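Local coordinates for protein neurotoxin (Clostridium botulinum, PDB 3N7L) that probably recognises gangliosides on the surface of nerve cells, forming the receptor-binding part of a botulinum neurotoxin, at residues 16-21 and 34-39; 250-255 and 356-361. One frame throughout, in Å; residues are numbered along the deposited sequence.

Overall arrangement
From the N terminus, the chain first meets contact 1, where residues 16-21 and 34-39 close a short loop of 12 residues that includes strand 27-31. The loop ties the turn after strand 7-14 to strand 35-36, within the N-terminal lectin-like part. Contact 2 opens only later, joining 250-255 to 356-361 across 100 intervening residues rich in strand, and it belongs to the C-terminal trefoil part. The two loops follow one another in series, neither nested nor crossed. The centres of contact 1 and contact 2 lie about 31 Å apart. Contact 1 ties edges of the N-terminal sheet; contact 2 joins the turn after strand 246-251 to the start of the 359-366 region.

Contact 1: residues 16-21 and 34-39; sequences NTLMDT and VQLNPI
Leu-36 overlaps both Asn-16 and Leu-18, and its two methyls divide the work. Leu-36 CD2 goes to the first leucine, standing 3.6 Å from Leu-18 CG. It is equally far from the two methyls of that residue, with Leu-36 CD2 at 3.9 Å from both CD1 and CD2 of Leu-18, so the methyl fits against the fork of the isobutyl group and does not meet a single branch. Leu-36 CD1 instead reaches the backbone, in van der Waals contact with the carbonyl oxygen Asn-16 O at 3.4 Å. Two torsions explain this split: chi1 of -58° sets CG opposite the carbonyl carbon, and chi2 of -175° stretches CD1 away from CA, leaving CD2 to branch toward Leu-18.

Asn-16 meets Leu-36 at CB and CD1. The backbone of Asn-16 is left-handed (phi 62°), as suits the tight turn joining strands 7-14 and 17-20. Its amide presents oxygen to the leucine, with Asn-16 OD1 3.8 Å from Leu-36 CB, and the two side chains slant across each other. The backbones themselves stay well apart: the closest CA pair, Asn-16 CA with Pro-38 CA, is 6.6 Å. The Leu-36 side chain spans the gap, meeting Asn-16 through its backbone as well as its side chain. The 205 Å² of buried surface is centred on Leu-36, while Leu-18 is the buried partner and Asn-16 the exposed one.

Both leucines also touch Asn-13 of strand 7-14 and Phe-44 of strand 44-47. Strand 17-20 pairs with 7-14, strand 35-36 with 44-47, and strand 202-211 links the two pairs. The leucines thus bring together outer strands of one curled antiparallel sheet, an apolar closure consistent with the jelly-roll of the concanavalin-like N-terminal receptor-binding domain.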
loop_
_atom_site.group_PDB
_atom_site.type_symbol
_atom_site.label_atom_id
_atom_site.label_comp_id
_atom_site.label_asym_id
_atom_site.label_seq_id
_atom_site.Cartn_x
_atom_site.Cartn_y
_atom_site.Cartn_z
ATOM N N ASN A 16 22.373 -5.961 6.830
ATOM C CA ASN A 16 21.853 -7.251 6.389
ATOM C C ASN A 16 21.731 -8.208 7.578
ATOM O O ASN A 16 21.942 -9.416 7.448
ATOM C CB ASN A 16 22.763 -7.858 5.315
ATOM C CG ASN A 16 22.115 -9.032 4.595
ATOM O OD1 ASN A 16 21.035 -8.901 4.015
ATOM N ND2 ASN A 16 22.775 -10.185 4.625
ATOM N N THR A 17 21.384 -7.653 8.736
ATOM C CA THR A 17 21.217 -8.441 9.953
ATOM C C THR A 17 20.018 -7.949 10.763
ATOM O O THR A 17 19.900 -6.754 11.033
ATOM C CB THR A 17 22.468 -8.355 10.858
ATOM O OG1 THR A 17 23.618 -8.832 10.143
ATOM C CG2 THR A 17 22.272 -9.196 12.113
ATOM N N LEU A 18 19.126 -8.864 11.142
ATOM C CA LEU A 18 17.964 -8.494 11.947
ATOM C C LEU A 18 18.424 -8.358 13.394
ATOM O O LEU A 18 19.023 -9.278 13.946
ATOM C CB LEU A 18 16.865 -9.558 11.852
ATOM C CG LEU A 18 16.038 -9.590 10.566
ATOM C CD1 LEU A 18 14.984 -10.677 10.665
ATOM C CD2 LEU A 18 15.386 -8.231 10.346
ATOM N N MET A 19 18.136 -7.216 14.008
ATOM C CA MET A 19 18.567 -6.981 15.377
ATOM C C MET A 19 17.711 -5.946 16.092
ATOM O O MET A 19 16.984 -5.184 15.458
ATOM C CB MET A 19 20.012 -6.492 15.371
ATOM C CG MET A 19 20.178 -5.176 14.629
ATOM S SD MET A 19 21.873 -4.571 14.611
ATOM C CE MET A 19 21.918 -3.646 16.179
ATOM N N ASP A 20 17.816 -5.919 17.417
ATOM C CA ASP A 20 17.084 -4.952 18.225
ATOM C C ASP A 20 17.985 -3.734 18.368
ATOM O O ASP A 20 19.124 -3.858 18.803
ATOM C CB ASP A 20 16.781 -5.520 19.610
ATOM C CG ASP A 20 16.188 -4.480 20.544
ATOM O OD1 ASP A 20 16.201 -4.708 21.771
ATOM O OD2 ASP A 20 15.704 -3.438 20.055
ATOM N N THR A 21 17.478 -2.563 18.008
ATOM C CA THR A 21 18.272 -1.346 18.098
ATOM C C THR A 21 17.738 -0.374 19.143
ATOM O O THR A 21 18.073 0.807 19.119
ATOM C CB THR A 21 18.316 -0.613 16.741
ATOM O OG1 THR A 21 16.989 -0.213 16.372
ATOM C CG2 THR A 21 18.882 -1.529 15.659
ATOM N N VAL A 34 14.079 -17.001 5.508
ATOM C CA VAL A 34 13.806 -15.607 5.849
ATOM C C VAL A 34 14.670 -14.736 4.947
ATOM O O VAL A 34 15.896 -14.770 5.039
ATOM C CB VAL A 34 14.168 -15.292 7.314
ATOM C CG1 VAL A 34 13.928 -13.814 7.602
ATOM C CG2 VAL A 34 13.342 -16.156 8.254
ATOM N N GLN A 35 14.040 -13.952 4.079
ATOM C CA GLN A 35 14.798 -13.103 3.164
ATOM C C GLN A 35 14.807 -11.650 3.588
ATOM O O GLN A 35 13.767 -11.087 3.927
ATOM C CB GLN A 35 14.233 -13.218 1.753
ATOM C CG GLN A 35 14.118 -14.658 1.274
ATOM C CD GLN A 35 13.488 -14.764 -0.094
ATOM O OE1 GLN A 35 12.986 -15.821 -0.477
ATOM N NE2 GLN A 35 13.516 -13.667 -0.847
ATOM N N LEU A 36 15.991 -11.049 3.561
ATOM C CA LEU A 36 16.154 -9.654 3.934
ATOM C C LEU A 36 16.326 -8.789 2.695
ATOM O O LEU A 36 17.118 -9.105 1.806
ATOM C CB LEU A 36 17.371 -9.487 4.848
ATOM C CG LEU A 36 17.400 -10.279 6.158
ATOM C CD1 LEU A 36 18.631 -9.868 6.955
ATOM C CD2 LEU A 36 16.143 -10.015 6.965
ATOM N N ASN A 37 15.575 -7.696 2.638
ATOM C CA ASN A 37 15.645 -6.776 1.513
ATOM C C ASN A 37 16.850 -5.858 1.735
ATOM O O ASN A 37 16.931 -5.170 2.752
ATOM C CB ASN A 37 14.345 -5.966 1.433
ATOM C CG ASN A 37 14.274 -5.080 0.202
ATOM O OD1 ASN A 37 13.265 -4.411 -0.035
ATOM N ND2 ASN A 37 15.344 -5.063 -0.586
ATOM N N PRO A 38 17.807 -5.850 0.788
ATOM C CA PRO A 38 19.019 -5.023 0.869
ATOM C C PRO A 38 18.781 -3.526 0.677
ATOM O O PRO A 38 19.668 -2.716 0.945
ATOM C CB PRO A 38 19.907 -5.614 -0.222
ATOM C CG PRO A 38 18.911 -5.993 -1.262
ATOM C CD PRO A 38 17.821 -6.664 -0.441
ATOM N N ILE A 39 17.594 -3.157 0.204
ATOM C CA ILE A 39 17.279 -1.747 0.016
ATOM C C ILE A 39 15.989 -1.390 0.736
ATOM O O ILE A 39 15.195 -2.268 1.074
ATOM C CB ILE A 39 17.127 -1.363 -1.483
ATOM C CG1 ILE A 39 15.913 -2.059 -2.091
ATOM C CG2 ILE A 39 18.393 -1.735 -2.252
ATOM C CD1 ILE A 39 15.608 -1.599 -3.498
#

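Contact 2: residues 250-255 and 356-361; sequences INVNYM and FDYYAS
Val-252 is the residue of 250-255 that meets Tyr-358 and Ala-360, and the chain on both sides of it sets its position. Ile-250 and Asn-251 end strand 246-251. Asn-251 then starts a type I turn, closed by the backbone hydrogen bond from Tyr-254 N to Asn-251 O at 2.9 Å. Its side chain adds an Asx turn: Asn-251 OD1 accepts from Asn-253 N at 3.0 Å, with a fairly straight N-H...O angle of 160° and the donor tilted 20° from the carbonyl plane. The same OD1 also lies at the edge of the Tyr-254 ring.

Val-252, at the first corner of this turn, sends both methyls to the Tyr-358 ring from the opposite direction. Val-252 CG2 sits over the face, 3.7 Å from the centroid of the Tyr-358 ring and 8° off its normal, a well-centred CH-pi contact. Val-252 CG1, turned anti to the backbone N, covers the side of the ring nearer the hydroxyl and is 3.4 Å from Tyr-358 CE1. Val-252 CG2 is also 4.4 Å from Ala-360 CB, a looser contact well to one side of the line to the ring. Asn-253 OD1 is hydrogen-bonded to Thr-413 OG1, and Met-255 O to Arg-271 NE, the methionine side chain touching Tyr-236 and Phe-277.

Strand 417-421 lies between the two segments. Backbone hydrogen bonds join Val-418 to Ile-250 and Trp-417 to Ser-361, and Val-418 touches both Val-252 and Ala-360, within the trefoil's antiparallel sheet. Ahead of strand 359-366, Asp-357 forms a salt bridge with Lys-134 and Phe-356 packs on strand 162-168, both from the lectin-like part.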
loop_
_atom_site.group_PDB
_atom_site.type_symbol
_atom_site.label_atom_id
_atom_site.label_comp_id
_atom_site.label_asym_id
_atom_site.label_seq_id
_atom_site.Cartn_x
_atom_site.Cartn_y
_atom_site.Cartn_z
ATOM N N ILE A 250 -4.531 2.801 -13.494
ATOM C CA ILE A 250 -5.954 2.735 -13.192
ATOM C C ILE A 250 -6.424 3.941 -12.394
ATOM O O ILE A 250 -5.681 4.473 -11.568
ATOM C CB ILE A 250 -6.260 1.469 -12.357
ATOM C CG1 ILE A 250 -5.584 0.248 -12.998
ATOM C CG2 ILE A 250 -7.776 1.261 -12.248
ATOM C CD1 ILE A 250 -5.707 -1.021 -12.168
ATOM N N ASN A 251 -7.659 4.362 -12.646
ATOM C CA ASN A 251 -8.244 5.488 -11.931
ATOM C C ASN A 251 -8.981 4.930 -10.716
ATOM O O ASN A 251 -9.723 3.947 -10.819
ATOM C CB ASN A 251 -9.211 6.256 -12.836
ATOM C CG ASN A 251 -9.702 7.546 -12.195
ATOM O OD1 ASN A 251 -10.595 7.532 -11.350
ATOM N ND2 ASN A 251 -9.099 8.669 -12.586
ATOM N N VAL A 252 -8.775 5.556 -9.565
ATOM C CA VAL A 252 -9.407 5.104 -8.332
ATOM C C VAL A 252 -10.928 4.944 -8.393
ATOM O O VAL A 252 -11.485 4.115 -7.679
ATOM C CB VAL A 252 -9.019 6.040 -7.152
ATOM C CG1 VAL A 252 -9.944 5.823 -5.973
ATOM C CG2 VAL A 252 -7.570 5.752 -6.730
ATOM N N ASN A 253 -11.592 5.721 -9.241
ATOM C CA ASN A 253 -13.049 5.646 -9.385
ATOM C C ASN A 253 -13.516 4.537 -10.316
ATOM O O ASN A 253 -14.706 4.220 -10.365
ATOM C CB ASN A 253 -13.603 6.969 -9.908
ATOM C CG ASN A 253 -13.793 7.989 -8.818
ATOM O OD1 ASN A 253 -13.178 7.904 -7.756
ATOM N ND2 ASN A 253 -14.641 8.972 -9.076
ATOM N N TYR A 254 -12.582 3.954 -11.061
ATOM C CA TYR A 254 -12.916 2.896 -12.005
ATOM C C TYR A 254 -11.930 1.742 -11.915
ATOM O O TYR A 254 -11.239 1.432 -12.888
ATOM C CB TYR A 254 -12.924 3.451 -13.433
ATOM C CG TYR A 254 -13.913 4.582 -13.646
ATOM C CD1 TYR A 254 -13.621 5.883 -13.227
ATOM C CD2 TYR A 254 -15.148 4.346 -14.246
ATOM C CE1 TYR A 254 -14.538 6.919 -13.402
ATOM C CE2 TYR A 254 -16.079 5.374 -14.424
ATOM C CZ TYR A 254 -15.765 6.655 -14.001
ATOM O OH TYR A 254 -16.678 7.671 -14.183
ATOM N N MET A 255 -11.867 1.107 -10.750
ATOM C CA MET A 255 -10.952 -0.014 -10.552
ATOM C C MET A 255 -11.316 -1.219 -11.425
ATOM O O MET A 255 -10.471 -2.078 -11.687
ATOM C CB MET A 255 -10.926 -0.428 -9.075
ATOM C CG MET A 255 -10.326 0.616 -8.133
ATOM S SD MET A 255 -8.657 1.158 -8.592
ATOM C CE MET A 255 -7.694 -0.328 -8.285
ATOM N N PHE A 356 -6.184 6.655 3.242
ATOM C CA PHE A 356 -6.308 5.430 4.005
ATOM C C PHE A 356 -6.493 4.246 3.057
ATOM O O PHE A 356 -5.875 3.196 3.235
ATOM C CB PHE A 356 -7.518 5.503 4.939
ATOM C CG PHE A 356 -7.820 4.206 5.636
ATOM C CD1 PHE A 356 -7.134 3.845 6.791
ATOM C CD2 PHE A 356 -8.756 3.320 5.107
ATOM C CE1 PHE A 356 -7.374 2.613 7.411
ATOM C CE2 PHE A 356 -9.004 2.089 5.715
ATOM C CZ PHE A 356 -8.312 1.733 6.869
ATOM N N ASP A 357 -7.338 4.431 2.047
ATOM C CA ASP A 357 -7.657 3.370 1.098
ATOM C C ASP A 357 -6.654 3.031 0.005
ATOM O O ASP A 357 -6.701 1.924 -0.537
ATOM C CB ASP A 357 -9.001 3.651 0.416
ATOM C CG ASP A 357 -10.183 3.529 1.361
ATOM O OD1 ASP A 357 -10.216 2.577 2.172
ATOM O OD2 ASP A 357 -11.091 4.380 1.274
ATOM N N TYR A 358 -5.754 3.948 -0.336
ATOM C CA TYR A 358 -4.819 3.640 -1.413
ATOM C C TYR A 358 -3.630 4.571 -1.574
ATOM O O TYR A 358 -3.624 5.698 -1.075
ATOM C CB TYR A 358 -5.575 3.622 -2.747
ATOM C CG TYR A 358 -6.410 4.868 -2.961
ATOM C CD1 TYR A 358 -7.791 4.854 -2.742
ATOM C CD2 TYR A 358 -5.811 6.081 -3.319
ATOM C CE1 TYR A 358 -8.553 6.017 -2.870
ATOM C CE2 TYR A 358 -6.562 7.251 -3.450
ATOM C CZ TYR A 358 -7.930 7.212 -3.223
ATOM O OH TYR A 358 -8.674 8.360 -3.345
ATOM N N TYR A 359 -2.634 4.065 -2.297
ATOM C CA TYR A 359 -1.425 4.803 -2.647
ATOM C C TYR A 359 -1.723 5.278 -4.065
ATOM O O TYR A 359 -1.910 4.457 -4.970
ATOM C CB TYR A 359 -0.210 3.870 -2.686
ATOM C CG TYR A 359 0.153 3.291 -1.344
ATOM C CD1 TYR A 359 0.830 4.056 -0.400
ATOM C CD2 TYR A 359 -0.196 1.979 -1.009
ATOM C CE1 TYR A 359 1.155 3.535 0.850
ATOM C CE2 TYR A 359 0.124 1.448 0.241
ATOM C CZ TYR A 359 0.798 2.235 1.163
ATOM O OH TYR A 359 1.120 1.730 2.401
ATOM N N ALA A 360 -1.777 6.589 -4.268
ATOM C CA ALA A 360 -2.078 7.105 -5.596
ATOM C C ALA A 360 -1.282 8.352 -5.932
ATOM O O ALA A 360 -0.304 8.689 -5.260
ATOM C CB ALA A 360 -3.577 7.391 -5.718
ATOM N N SER A 361 -1.708 9.034 -6.986
ATOM C CA SER A 361 -1.030 10.234 -7.415
ATOM C C SER A 361 -1.940 11.093 -8.258
ATOM O O SER A 361 -2.978 10.644 -8.745
ATOM C CB SER A 361 0.205 9.866 -8.239
ATOM O OG SER A 361 -0.182 9.191 -9.432
#